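Local coordinates for protein CDP-glucose 4,6-dehydratase (Salmonella enterica subsp. enterica serovar Typhi, PDB 1WVG) that catalyses the NAD(+)-dependent conversion of CDP-D-glucose to CDP-4-dehydro-6-deoxy-D-glucose and water, a step in O-antigen lipopolysaccharide biosynthesis, at residues P209-L212 / R213-N217; G241-V244 / V245-L249; V93-S96 / Y97-I101. All coordinates share one frame; numbering follows the deposited sequence.

All three contacts are local, two within single helices and the third across a helix break, and none touches another. Contacts 1 and 3 both reach the bound CDP-xylose: Asp210 of contact 1 binds its cytosine, while the Val93 side chain of contact 3 comes within about 4 Å of the ligand. Their centres lie 24 Å apart and their nearest atoms about 7 Å. Contact 2, a buried contact, lies on helix 236-251, on the other side of the chain's centre from both, its centre 34 Å from that of contact 1 and 31 Å from that of contact 3. Its Tyr242 side chain comes within about 5 Å of the bound adenosine diphosphoribose and about 8 Å of CDP-xylose.

Contact 1 of 3, residues P209-L212 / R213-N217; sequences PDIL and RSFEN. With CXY (cytidine-5'-diphospho-beta-D-xylose), chain D.
The carbonyl oxygen of Asp210 takes two donors from Ser214. The hydroxyl OG of Ser214 gives a hydrogen to Asp210 O at 3.1 Å, arriving somewhat tilted from the carbonyl plane, and Ser214 N adds a weak bond of 3.3 Å to the same Asp210 O. The hydroxyl can fold back along the helix because OG is anti to the carbonyl carbon of its own residue, beside the backbone N (chi1 -58°). The hydroxyl proton is thus used within the helix, and the serine side chain lies against Val221 of strand 221-223.

One residue further on, Phe215 N binds Ile211 O at 3.0 Å, and the two side chains run alongside each other, pointing the same way. Ile211 uses its CG2 branch, which lies over one face of the Phe215 ring, 3.8 Å from the centroid and 14° off the ring normal. That near-perpendicular approach identifies a CH-pi contact. Trp283 of helix 272-283 meets the Phe215 ring with the two planes steeply inclined, and Leu212 touches the same helix as well as helix 322-337, so this side of helix 207-216 is packed inward.

Asp210 turns away from the residues that follow it and puts its carboxylate at the substrate-like ligand. The exocyclic amino group N4 of the cytosine donates to Asp210 OD2 over 2.8 Å, along a nearly straight N-H...O line of 165°. Since an amino group at this position separates cytosine from uracil, the bond is consistent with a role in base selection. Asn225 N and Ile222 O also bind the nucleotide. The arrangement is thus an amphipathic helix, packed on one side and lining the cytidine site of a nucleotide-sugar dehydratase on another.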
ATOM      1  N   PRO A 209      10.336  27.810 -22.095  1.00 25.19           N
ATOM      2  CA  PRO A 209      10.452  28.222 -23.471  1.00 28.79           C
ATOM      3  C   PRO A 209       9.386  29.262 -23.749  1.00 33.37           C
ATOM      4  O   PRO A 209       9.694  30.300 -24.347  1.00 30.17           O
ATOM      5  CB  PRO A 209      10.327  26.981 -24.375  1.00 20.99           C
ATOM      6  CG  PRO A 209      10.727  25.832 -23.476  1.00 22.87           C
ATOM      7  CD  PRO A 209      10.479  26.323 -22.052  1.00 24.16           C
ATOM      8  N   ASP A 210       8.167  28.968 -23.269  1.00 28.37           N
ATOM      9  CA  ASP A 210       7.007  29.849 -23.415  1.00 36.83           C
ATOM     10  C   ASP A 210       7.346  31.224 -22.900  1.00 34.45           C
ATOM     11  O   ASP A 210       7.055  32.244 -23.511  1.00 33.25           O
ATOM     12  CB  ASP A 210       5.740  29.358 -22.645  1.00 43.57           C
ATOM     13  CG  ASP A 210       4.816  28.416 -23.397  1.00 26.75           C
ATOM     14  OD1 ASP A 210       5.084  27.896 -24.463  1.00 34.82           O
ATOM     15  OD2 ASP A 210       3.673  28.201 -22.793  1.00 35.45           O
ATOM     16  N   ILE A 211       7.966  31.216 -21.742  1.00 24.98           N
ATOM     17  CA  ILE A 211       8.321  32.442 -21.096  1.00 22.29           C
ATOM     18  C   ILE A 211       9.347  33.214 -21.859  1.00 30.31           C
ATOM     19  O   ILE A 211       9.230  34.422 -22.042  1.00 30.58           O
ATOM     20  CB  ILE A 211       8.860  32.171 -19.724  1.00 22.74           C
ATOM     21  CG1 ILE A 211       7.724  31.850 -18.751  1.00 25.27           C
ATOM     22  CG2 ILE A 211       9.578  33.426 -19.319  1.00 22.16           C
ATOM     23  CD1 ILE A 211       8.238  31.222 -17.439  1.00 24.43           C
ATOM     24  N   LEU A 212      10.368  32.495 -22.292  1.00 28.48           N
ATOM     25  CA  LEU A 212      11.474  33.102 -23.029  1.00 29.09           C
ATOM     26  C   LEU A 212      11.060  33.748 -24.351  1.00 31.91           C
ATOM     27  O   LEU A 212      11.567  34.778 -24.760  1.00 26.78           O
ATOM     28  CB  LEU A 212      12.580  32.054 -23.285  1.00 28.55           C
ATOM     29  CG  LEU A 212      13.445  31.755 -22.056  1.00 32.38           C
ATOM     30  CD1 LEU A 212      14.539  30.700 -22.332  1.00 25.06           C
ATOM     31  CD2 LEU A 212      14.064  33.053 -21.571  1.00 26.52           C
ATOM     32  N   ARG A 213      10.121  33.114 -25.028  1.00 35.21           N
ATOM     33  CA  ARG A 213       9.624  33.564 -26.309  1.00 33.04           C
ATOM     34  C   ARG A 213       8.858  34.879 -26.180  1.00 45.25           C
ATOM     35  O   ARG A 213       9.060  35.786 -26.991  1.00 45.73           O
ATOM     36  CB  ARG A 213       8.792  32.451 -26.959  1.00 24.94           C
ATOM     37  CG  ARG A 213       8.206  32.819 -28.321  1.00 57.72           C
ATOM     38  CD  ARG A 213       6.922  33.636 -28.206  1.00100.00           C
ATOM     39  NE  ARG A 213       6.603  34.436 -29.406  1.00100.00           N
ATOM     40  CZ  ARG A 213       6.024  35.647 -29.389  1.00100.00           C
ATOM     41  NH1 ARG A 213       5.684  36.291 -28.264  1.00100.00           N
ATOM     42  NH2 ARG A 213       5.800  36.248 -30.564  1.00100.00           N
ATOM     43  N   SER A 214       7.981  34.962 -25.162  1.00 34.49           N
ATOM     44  CA  SER A 214       7.195  36.164 -24.878  1.00 29.08           C
ATOM     45  C   SER A 214       8.096  37.298 -24.478  1.00 35.65           C
ATOM     46  O   SER A 214       8.027  38.411 -24.991  1.00 40.36           O
ATOM     47  CB  SER A 214       6.265  35.910 -23.723  1.00 32.96           C
ATOM     48  OG  SER A 214       5.432  34.808 -24.054  1.00 50.43           O
ATOM     49  N   PHE A 215       8.970  37.007 -23.550  1.00 28.39           N
ATOM     50  CA  PHE A 215       9.858  38.056 -23.141  1.00 33.84           C
ATOM     51  C   PHE A 215      10.610  38.677 -24.297  1.00 46.12           C
ATOM     52  O   PHE A 215      10.704  39.901 -24.450  1.00 38.34           O
ATOM     53  CB  PHE A 215      10.841  37.559 -22.082  1.00 33.15           C
ATOM     54  CG  PHE A 215      10.118  37.404 -20.763  1.00 33.80           C
ATOM     55  CD1 PHE A 215       8.724  37.477 -20.694  1.00 38.77           C
ATOM     56  CD2 PHE A 215      10.822  37.166 -19.582  1.00 36.99           C
ATOM     57  CE1 PHE A 215       8.024  37.318 -19.491  1.00 44.06           C
ATOM     58  CE2 PHE A 215      10.140  37.007 -18.371  1.00 44.58           C
ATOM     59  CZ  PHE A 215       8.745  37.084 -18.317  1.00 38.89           C
ATOM     60  N   GLU A 216      11.182  37.778 -25.068  1.00 43.59           N
ATOM     61  CA  GLU A 216      11.981  38.098 -26.223  1.00 52.92           C
ATOM     62  C   GLU A 216      11.299  39.127 -27.101  1.00 49.32           C
ATOM     63  O   GLU A 216      11.903  40.126 -27.475  1.00 50.12           O
ATOM     64  CB  GLU A 216      12.083  36.820 -27.057  1.00 56.65           C
ATOM     65  CG  GLU A 216      13.486  36.225 -27.183  1.00 66.75           C
ATOM     66  CD  GLU A 216      13.515  35.344 -28.395  1.00100.00           C
ATOM     67  OE1 GLU A 216      12.810  34.332 -28.508  1.00 47.94           O
ATOM     68  OE2 GLU A 216      14.316  35.806 -29.345  1.00100.00           O
ATOM     69  N   ASN A 217      10.041  38.798 -27.422  1.00 41.59           N
ATOM     70  CA  ASN A 217       9.149  39.573 -28.266  1.00 44.50           C
ATOM     71  C   ASN A 217       8.295  40.513 -27.482  1.00 48.37           C
ATOM     72  O   ASN A 217       7.125  40.645 -27.780  1.00 54.19           O
ATOM     73  CB  ASN A 217       8.195  38.692 -29.097  1.00 35.22           C
ATOM     74  CG  ASN A 217       8.954  37.821 -30.086  1.00100.00           C
ATOM     75  OD1 ASN A 217      10.110  38.102 -30.435  1.00 95.34           O
ATOM     76  ND2 ASN A 217       8.314  36.755 -30.544  1.00100.00           N
TER
HETATM   77  O1B CXY D 401       5.340  19.036 -16.802  1.00 29.16           O
HETATM   78  PB  CXY D 401       5.281  19.082 -18.316  1.00 28.73           P
HETATM   79  O2B CXY D 401       3.890  18.956 -18.881  1.00 25.77           O
HETATM   80  O1' CXY D 401       6.244  17.902 -18.936  1.00 29.67           O
HETATM   81  O3A CXY D 401       5.965  20.456 -18.496  1.00 26.46           O
HETATM   82  PA  CXY D 401       5.386  21.913 -18.997  1.00 28.73           P
HETATM   83  O1A CXY D 401       6.576  22.804 -19.025  1.00 18.54           O
HETATM   84  O2A CXY D 401       4.685  21.790 -20.292  1.00 23.86           O
HETATM   85  O5D CXY D 401       4.336  22.248 -17.847  1.00 35.02           O
HETATM   86  C5D CXY D 401       4.845  22.679 -16.577  1.00 35.54           C
HETATM   87  C4D CXY D 401       3.712  23.293 -15.791  1.00 27.79           C
HETATM   88  O4D CXY D 401       3.616  24.687 -16.175  1.00 23.69           O
HETATM   89  C3D CXY D 401       2.323  22.676 -15.943  1.00 19.35           C
HETATM   90  O3D CXY D 401       1.481  22.696 -14.735  1.00 26.15           O
HETATM   91  C2D CXY D 401       1.787  23.607 -17.045  1.00 18.82           C
HETATM   92  O2D CXY D 401       0.358  23.566 -17.024  1.00 26.64           O
HETATM   93  C1D CXY D 401       2.295  24.941 -16.547  1.00 25.69           C
HETATM   94  N1  CXY D 401       2.306  25.989 -17.572  1.00 22.25           N
HETATM   95  C6  CXY D 401       3.074  25.840 -18.716  1.00 32.21           C
HETATM   96  C5  CXY D 401       3.135  26.755 -19.651  1.00 41.10           C
HETATM   97  C4  CXY D 401       2.388  27.961 -19.553  1.00 39.91           C
HETATM   98  N3  CXY D 401       1.640  28.066 -18.369  1.00 18.64           N
HETATM   99  C2  CXY D 401       1.549  27.125 -17.358  1.00 32.34           C
HETATM  100  N4  CXY D 401       2.355  28.858 -20.389  1.00 28.90           N
HETATM  101  O2  CXY D 401       0.848  27.275 -16.351  1.00 24.87           O
HETATM  102  C1' CXY D 401       7.600  18.292 -19.068  1.00 32.29           C
HETATM  103  C2' CXY D 401       8.085  17.686 -20.362  1.00 33.86           C
HETATM  104  C3' CXY D 401       7.949  16.183 -20.212  1.00 26.04           C
HETATM  105  C4' CXY D 401       8.785  15.691 -19.030  1.00 20.22           C
HETATM  106  C5' CXY D 401       8.366  16.425 -17.764  1.00 17.17           C
HETATM  107  O2' CXY D 401       7.282  18.108 -21.485  1.00 26.37           O
HETATM  108  O3' CXY D 401       8.469  15.538 -21.389  1.00 21.96           O
HETATM  109  O4' CXY D 401       8.635  14.281 -18.877  1.00 28.08           O
HETATM  110  O5' CXY D 401       8.432  17.842 -17.954  1.00 29.32           O

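Contact 2 of 3, residues G241-V244 / V245-L249; sequences GYIV and VAQRL
The carboxamide of Gln247 lies with one face against the helix turn that carries Ile243 and Val244. Beneath that face, Ile243 O is 3.7 Å from Gln247 CD, while Val244 CA is 4.0 Å from Gln247 NE2. The CG2 branch of Ile243 comes in from the same side at the oxygen end, 3.4 Å from Gln247 OE1, and the two side chains cross at a slant. An extended chain beyond CG brings the amide to this height, and its rotation is fixed by the N-terminal residues: OE1 accepts from Trp7 NE1 and Asp3 N, and NE2 donates to Ser1 O. The side chain of Tyr242, which carries a second flat group, sets off away from 245-249; its ring packs on Ile130, Val191 and Ala193, and its hydroxyl is hydrogen-bonded to Lys21.

Helix 236-251 is one of the helices covering the parallel sheet of the Rossmann fold. Val245 and Ala246 rest on Val128 of strand 126-130, whereas Ile243 and Ala246 also touch Trp7 of helix 4-7. Ala246 therefore lies between sheet and N-terminal helix, with Ala246 CB 3.5 Å from Ile243 O.

Val245 presses both branches back on the preceding turn. With chi1 at -52°, CG2 falls between the backbone N and the carbonyl carbon, which sets Val245 CG2 3.2 Å from Tyr242 O. Val245 CG1 lies against the neighbouring carbonyl, 3.4 Å from Gly241 O. The latter also accepts the regular helical bond from Val245 N, at 3.0 Å.

Arg248 repeats the pattern on Val244: its N-H points at Val244 O with an angle of 172°, and its CG covers the same oxygen at 3.3 Å. Past CG the chain bends twice, and NH1 forms a salt bridge with Glu252.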
ATOM      1  N   GLY A 241      23.120  12.452 -13.677  1.00 22.53           N
ATOM      2  CA  GLY A 241      22.625  11.231 -13.097  1.00 18.98           C
ATOM      3  C   GLY A 241      22.673  10.130 -14.133  1.00 18.02           C
ATOM      4  O   GLY A 241      23.168   9.024 -13.850  1.00 18.66           O
ATOM      5  N   TYR A 242      22.176  10.417 -15.356  1.00 21.12           N
ATOM      6  CA  TYR A 242      22.212   9.391 -16.423  1.00 19.74           C
ATOM      7  C   TYR A 242      23.649   8.912 -16.706  1.00 17.84           C
ATOM      8  O   TYR A 242      23.918   7.756 -17.003  1.00 18.81           O
ATOM      9  CB  TYR A 242      21.731   9.884 -17.808  1.00 16.78           C
ATOM     10  CG  TYR A 242      20.342  10.435 -17.810  1.00 23.06           C
ATOM     11  CD1 TYR A 242      19.552  10.373 -16.660  1.00 21.40           C
ATOM     12  CD2 TYR A 242      19.819  11.034 -18.960  1.00 20.88           C
ATOM     13  CE1 TYR A 242      18.241  10.866 -16.677  1.00 21.96           C
ATOM     14  CE2 TYR A 242      18.525  11.562 -18.969  1.00 17.76           C
ATOM     15  CZ  TYR A 242      17.725  11.468 -17.828  1.00 27.19           C
ATOM     16  OH  TYR A 242      16.436  11.991 -17.814  1.00 26.44           O
ATOM     17  N   ILE A 243      24.576   9.842 -16.650  1.00 16.19           N
ATOM     18  CA  ILE A 243      25.936   9.521 -16.990  1.00 20.12           C
ATOM     19  C   ILE A 243      26.550   8.649 -15.938  1.00 24.15           C
ATOM     20  O   ILE A 243      27.238   7.666 -16.245  1.00 22.03           O
ATOM     21  CB  ILE A 243      26.738  10.801 -17.217  1.00 21.85           C
ATOM     22  CG1 ILE A 243      26.459  11.323 -18.605  1.00 13.68           C
ATOM     23  CG2 ILE A 243      28.241  10.630 -17.057  1.00 21.11           C
ATOM     24  CD1 ILE A 243      26.786  12.812 -18.652  1.00 20.33           C
ATOM     25  N   VAL A 244      26.274   9.029 -14.704  1.00 24.13           N
ATOM     26  CA  VAL A 244      26.802   8.291 -13.560  1.00 23.92           C
ATOM     27  C   VAL A 244      26.326   6.852 -13.536  1.00 28.60           C
ATOM     28  O   VAL A 244      27.106   5.909 -13.315  1.00 31.38           O
ATOM     29  CB  VAL A 244      26.549   8.989 -12.241  1.00 27.83           C
ATOM     30  CG1 VAL A 244      26.724   7.971 -11.117  1.00 30.26           C
ATOM     31  CG2 VAL A 244      27.515  10.170 -12.095  1.00 21.79           C
ATOM     32  N   VAL A 245      25.043   6.671 -13.823  1.00 21.93           N
ATOM     33  CA  VAL A 245      24.551   5.315 -13.804  1.00 20.68           C
ATOM     34  C   VAL A 245      25.142   4.530 -14.913  1.00 29.58           C
ATOM     35  O   VAL A 245      25.419   3.355 -14.737  1.00 28.36           O
ATOM     36  CB  VAL A 245      23.031   5.124 -13.745  1.00 30.70           C
ATOM     37  CG1 VAL A 245      22.439   5.935 -12.609  1.00 34.87           C
ATOM     38  CG2 VAL A 245      22.465   5.644 -15.046  1.00 31.28           C
ATOM     39  N   ALA A 246      25.324   5.164 -16.061  1.00 19.47           N
ATOM     40  CA  ALA A 246      25.918   4.372 -17.131  1.00 22.30           C
ATOM     41  C   ALA A 246      27.297   3.847 -16.710  1.00 18.62           C
ATOM     42  O   ALA A 246      27.698   2.718 -17.017  1.00 24.44           O
ATOM     43  CB  ALA A 246      26.062   5.209 -18.394  1.00 28.23           C
ATOM     44  N   GLN A 247      28.036   4.700 -16.022  1.00 21.17           N
ATOM     45  CA  GLN A 247      29.347   4.323 -15.548  1.00 20.70           C
ATOM     46  C   GLN A 247      29.272   3.045 -14.693  1.00 26.85           C
ATOM     47  O   GLN A 247      29.937   2.029 -14.929  1.00 26.16           O
ATOM     48  CB  GLN A 247      29.879   5.512 -14.748  1.00 16.41           C
ATOM     49  CG  GLN A 247      30.513   6.548 -15.700  1.00 22.86           C
ATOM     50  CD  GLN A 247      30.765   7.917 -15.089  1.00 43.83           C
ATOM     51  OE1 GLN A 247      30.895   8.909 -15.828  1.00 23.88           O
ATOM     52  NE2 GLN A 247      30.823   7.992 -13.755  1.00 21.22           N
ATOM     53  N   ARG A 248      28.412   3.127 -13.683  1.00 26.42           N
ATOM     54  CA  ARG A 248      28.159   2.048 -12.743  1.00 26.85           C
ATOM     55  C   ARG A 248      27.642   0.801 -13.403  1.00 25.53           C
ATOM     56  O   ARG A 248      28.069  -0.296 -13.084  1.00 34.14           O
ATOM     57  CB  ARG A 248      27.200   2.498 -11.671  1.00 20.08           C
ATOM     58  CG  ARG A 248      27.856   3.685 -10.997  1.00 20.98           C
ATOM     59  CD  ARG A 248      28.992   3.235 -10.089  1.00 36.79           C
ATOM     60  NE  ARG A 248      28.665   3.601  -8.721  1.00100.00           N
ATOM     61  CZ  ARG A 248      28.996   2.931  -7.625  1.00 99.89           C
ATOM     62  NH1 ARG A 248      29.733   1.815  -7.660  1.00 50.26           N
ATOM     63  NH2 ARG A 248      28.567   3.415  -6.449  1.00 74.50           N
ATOM     64  N   LEU A 249      26.734   0.964 -14.350  1.00 18.46           N
ATOM     65  CA  LEU A 249      26.190  -0.204 -15.049  1.00 23.48           C
ATOM     66  C   LEU A 249      27.279  -0.885 -15.848  1.00 31.05           C
ATOM     67  O   LEU A 249      27.247  -2.090 -16.083  1.00 24.33           O
ATOM     68  CB  LEU A 249      25.043   0.130 -16.048  1.00 21.35           C
ATOM     69  CG  LEU A 249      23.682   0.417 -15.405  1.00 23.46           C
ATOM     70  CD1 LEU A 249      22.780   1.157 -16.412  1.00 22.68           C
ATOM     71  CD2 LEU A 249      23.036  -0.903 -14.969  1.00 27.02           C
TER

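Contact 3 of 3, residues V93-S96 / Y97-I101; sequences VRLS and YEQPI
Tyr97 answers Val93 one turn back in the short helix 93-98, which breaks at Gln99 before the long helix 100-121 of the Rossmann domain begins. Tyr97 N donates to Val93 O at 3.2 Å, and the two side chains run side by side, Val93 CG1 lying 4.0 Å from Tyr97 CE1. Arg94 CA sits at the edge of the tyrosine ring, in its plane. The phenol OH is bound to His298 O, and the ring also packs on Pro156 and on Ser174 of a second subunit. Val93 itself lines the CDP-xylose pocket, so this turn joins ligand site and subunit interface.

Glu98 meets Leu95 almost at a right angle. A chi1 of 173° puts CG of Leu95 anti to the backbone N, and the turn at chi2 then sets Leu95 CD1 3.8 Å from Glu98 OE1. Within these turns the bonds of Glu98 N, to Arg94 O and Leu95 O, are both weak. The Arg94 guanidinium forms a salt bridge with Asp205.

Gln99 leaves helical geometry (phi -128°, psi 66°) and stands at the N-cap position of the next helix. Even so, Gln99 N reaches Leu95 O at 2.7 Å, while its CG packs on Leu95 CD1. Bent at chi2, its side chain turns NE2 back to Glu98 O, approaching from above the carbonyl plane.

Pro100 ends the series without a bond to the turn before it: Pro100 N is 3.2 Å from Ser96 O but has no hydrogen to give. Pro100 CD lies 3.5 Å from that same Ser96 O.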
ATOM      1  N   VAL A  93       2.640  16.563 -23.318  1.00 23.24           N
ATOM      2  CA  VAL A  93       1.325  16.284 -22.753  1.00 24.83           C
ATOM      3  C   VAL A  93       0.099  16.648 -23.619  1.00 18.54           C
ATOM      4  O   VAL A  93      -0.695  15.785 -24.003  1.00 25.25           O
ATOM      5  CB  VAL A  93       1.182  16.808 -21.307  1.00 27.90           C
ATOM      6  CG1 VAL A  93      -0.248  16.583 -20.818  1.00 27.17           C
ATOM      7  CG2 VAL A  93       2.127  16.093 -20.334  1.00 27.30           C
ATOM      8  N   ARG A  94      -0.070  17.953 -23.856  1.00 28.64           N
ATOM      9  CA  ARG A  94      -1.202  18.468 -24.626  1.00 32.38           C
ATOM     10  C   ARG A  94      -1.245  17.837 -25.997  1.00 27.83           C
ATOM     11  O   ARG A  94      -2.300  17.440 -26.463  1.00 38.90           O
ATOM     12  CB  ARG A  94      -1.309  19.997 -24.632  1.00 46.63           C
ATOM     13  CG  ARG A  94      -0.986  20.652 -23.279  1.00 45.88           C
ATOM     14  CD  ARG A  94      -1.638  22.012 -23.028  1.00 59.19           C
ATOM     15  NE  ARG A  94      -1.187  23.110 -23.879  1.00 52.87           N
ATOM     16  CZ  ARG A  94      -2.018  24.049 -24.322  1.00 58.37           C
ATOM     17  NH1 ARG A  94      -3.309  24.026 -24.018  1.00 77.00           N
ATOM     18  NH2 ARG A  94      -1.557  25.037 -25.084  1.00 58.49           N
ATOM     19  N   LEU A  95      -0.065  17.714 -26.613  1.00 22.42           N
ATOM     20  CA  LEU A  95       0.050  17.047 -27.894  1.00 24.26           C
ATOM     21  C   LEU A  95      -0.427  15.595 -27.835  1.00 35.86           C
ATOM     22  O   LEU A  95      -1.137  15.134 -28.740  1.00 32.83           O
ATOM     23  CB  LEU A  95       1.470  17.153 -28.477  1.00 23.52           C
ATOM     24  CG  LEU A  95       1.611  16.307 -29.727  1.00 38.40           C
ATOM     25  CD1 LEU A  95       0.501  16.682 -30.706  1.00 44.61           C
ATOM     26  CD2 LEU A  95       2.968  16.589 -30.361  1.00 27.47           C
ATOM     27  N   SER A  96      -0.055  14.868 -26.756  1.00 24.12           N
ATOM     28  CA  SER A  96      -0.442  13.475 -26.609  1.00 17.64           C
ATOM     29  C   SER A  96      -1.928  13.345 -26.636  1.00 16.03           C
ATOM     30  O   SER A  96      -2.521  12.366 -27.055  1.00 24.40           O
ATOM     31  CB  SER A  96       0.076  12.891 -25.302  1.00 21.96           C
ATOM     32  OG  SER A  96      -0.651  13.402 -24.205  1.00 19.40           O
ATOM     33  N   TYR A  97      -2.584  14.345 -26.142  1.00 16.88           N
ATOM     34  CA  TYR A  97      -4.018  14.271 -26.190  1.00 21.95           C
ATOM     35  C   TYR A  97      -4.495  14.328 -27.642  1.00 25.50           C
ATOM     36  O   TYR A  97      -5.463  13.681 -28.030  1.00 27.66           O
ATOM     37  CB  TYR A  97      -4.609  15.473 -25.426  1.00 33.01           C
ATOM     38  CG  TYR A  97      -4.702  15.304 -23.901  1.00 30.30           C
ATOM     39  CD1 TYR A  97      -3.956  16.125 -23.053  1.00 31.94           C
ATOM     40  CD2 TYR A  97      -5.566  14.377 -23.308  1.00 29.64           C
ATOM     41  CE1 TYR A  97      -4.077  16.026 -21.662  1.00 29.34           C
ATOM     42  CE2 TYR A  97      -5.698  14.252 -21.922  1.00 30.64           C
ATOM     43  CZ  TYR A  97      -4.944  15.089 -21.098  1.00 23.08           C
ATOM     44  OH  TYR A  97      -5.040  14.988 -19.743  1.00 21.78           O
ATOM     45  N   GLU A  98      -3.805  15.113 -28.459  1.00 23.16           N
ATOM     46  CA  GLU A  98      -4.200  15.233 -29.844  1.00 26.13           C
ATOM     47  C   GLU A  98      -3.757  14.061 -30.668  1.00 34.70           C
ATOM     48  O   GLU A  98      -4.432  13.703 -31.629  1.00 31.46           O
ATOM     49  CB  GLU A  98      -3.665  16.505 -30.504  1.00 26.62           C
ATOM     50  CG  GLU A  98      -4.232  17.812 -29.867  1.00 24.87           C
ATOM     51  CD  GLU A  98      -3.334  19.017 -30.145  1.00 42.43           C
ATOM     52  OE1 GLU A  98      -2.443  19.045 -30.987  1.00 83.32           O
ATOM     53  OE2 GLU A  98      -3.604  20.035 -29.368  1.00100.00           O
ATOM     54  N   GLN A  99      -2.621  13.474 -30.296  1.00 27.17           N
ATOM     55  CA  GLN A  99      -2.071  12.360 -31.067  1.00 22.68           C
ATOM     56  C   GLN A  99      -1.744  11.124 -30.227  1.00 32.92           C
ATOM     57  O   GLN A  99      -0.586  10.740 -30.096  1.00 31.95           O
ATOM     58  CB  GLN A  99      -0.737  12.860 -31.653  1.00 23.21           C
ATOM     59  CG  GLN A  99      -0.934  13.846 -32.813  1.00 91.68           C
ATOM     60  CD  GLN A  99      -1.446  13.145 -34.067  1.00100.00           C
ATOM     61  OE1 GLN A  99      -0.666  12.529 -34.809  1.00100.00           O
ATOM     62  NE2 GLN A  99      -2.759  13.248 -34.303  1.00 77.59           N
ATOM     63  N   PRO A 100      -2.767  10.497 -29.682  1.00 22.64           N
ATOM     64  CA  PRO A 100      -2.599   9.352 -28.832  1.00 17.60           C
ATOM     65  C   PRO A 100      -1.826   8.215 -29.472  1.00 37.11           C
ATOM     66  O   PRO A 100      -0.887   7.614 -28.911  1.00 19.81           O
ATOM     67  CB  PRO A 100      -4.014   8.850 -28.496  1.00 22.30           C
ATOM     68  CG  PRO A 100      -4.973   9.698 -29.305  1.00 24.35           C
ATOM     69  CD  PRO A 100      -4.195  10.919 -29.756  1.00 21.14           C
ATOM     70  N   ILE A 101      -2.242   7.879 -30.675  1.00 31.29           N
ATOM     71  CA  ILE A 101      -1.554   6.777 -31.297  1.00 28.89           C
ATOM     72  C   ILE A 101      -0.070   6.996 -31.562  1.00 28.85           C
ATOM     73  O   ILE A 101       0.760   6.140 -31.312  1.00 23.91           O
ATOM     74  CB  ILE A 101      -2.306   6.372 -32.533  1.00 35.51           C
ATOM     75  CG1 ILE A 101      -3.740   6.047 -32.088  1.00 33.16           C
ATOM     76  CG2 ILE A 101      -1.611   5.194 -33.223  1.00 30.55           C
ATOM     77  CD1 ILE A 101      -4.619   5.536 -33.238  1.00 26.77           C
TER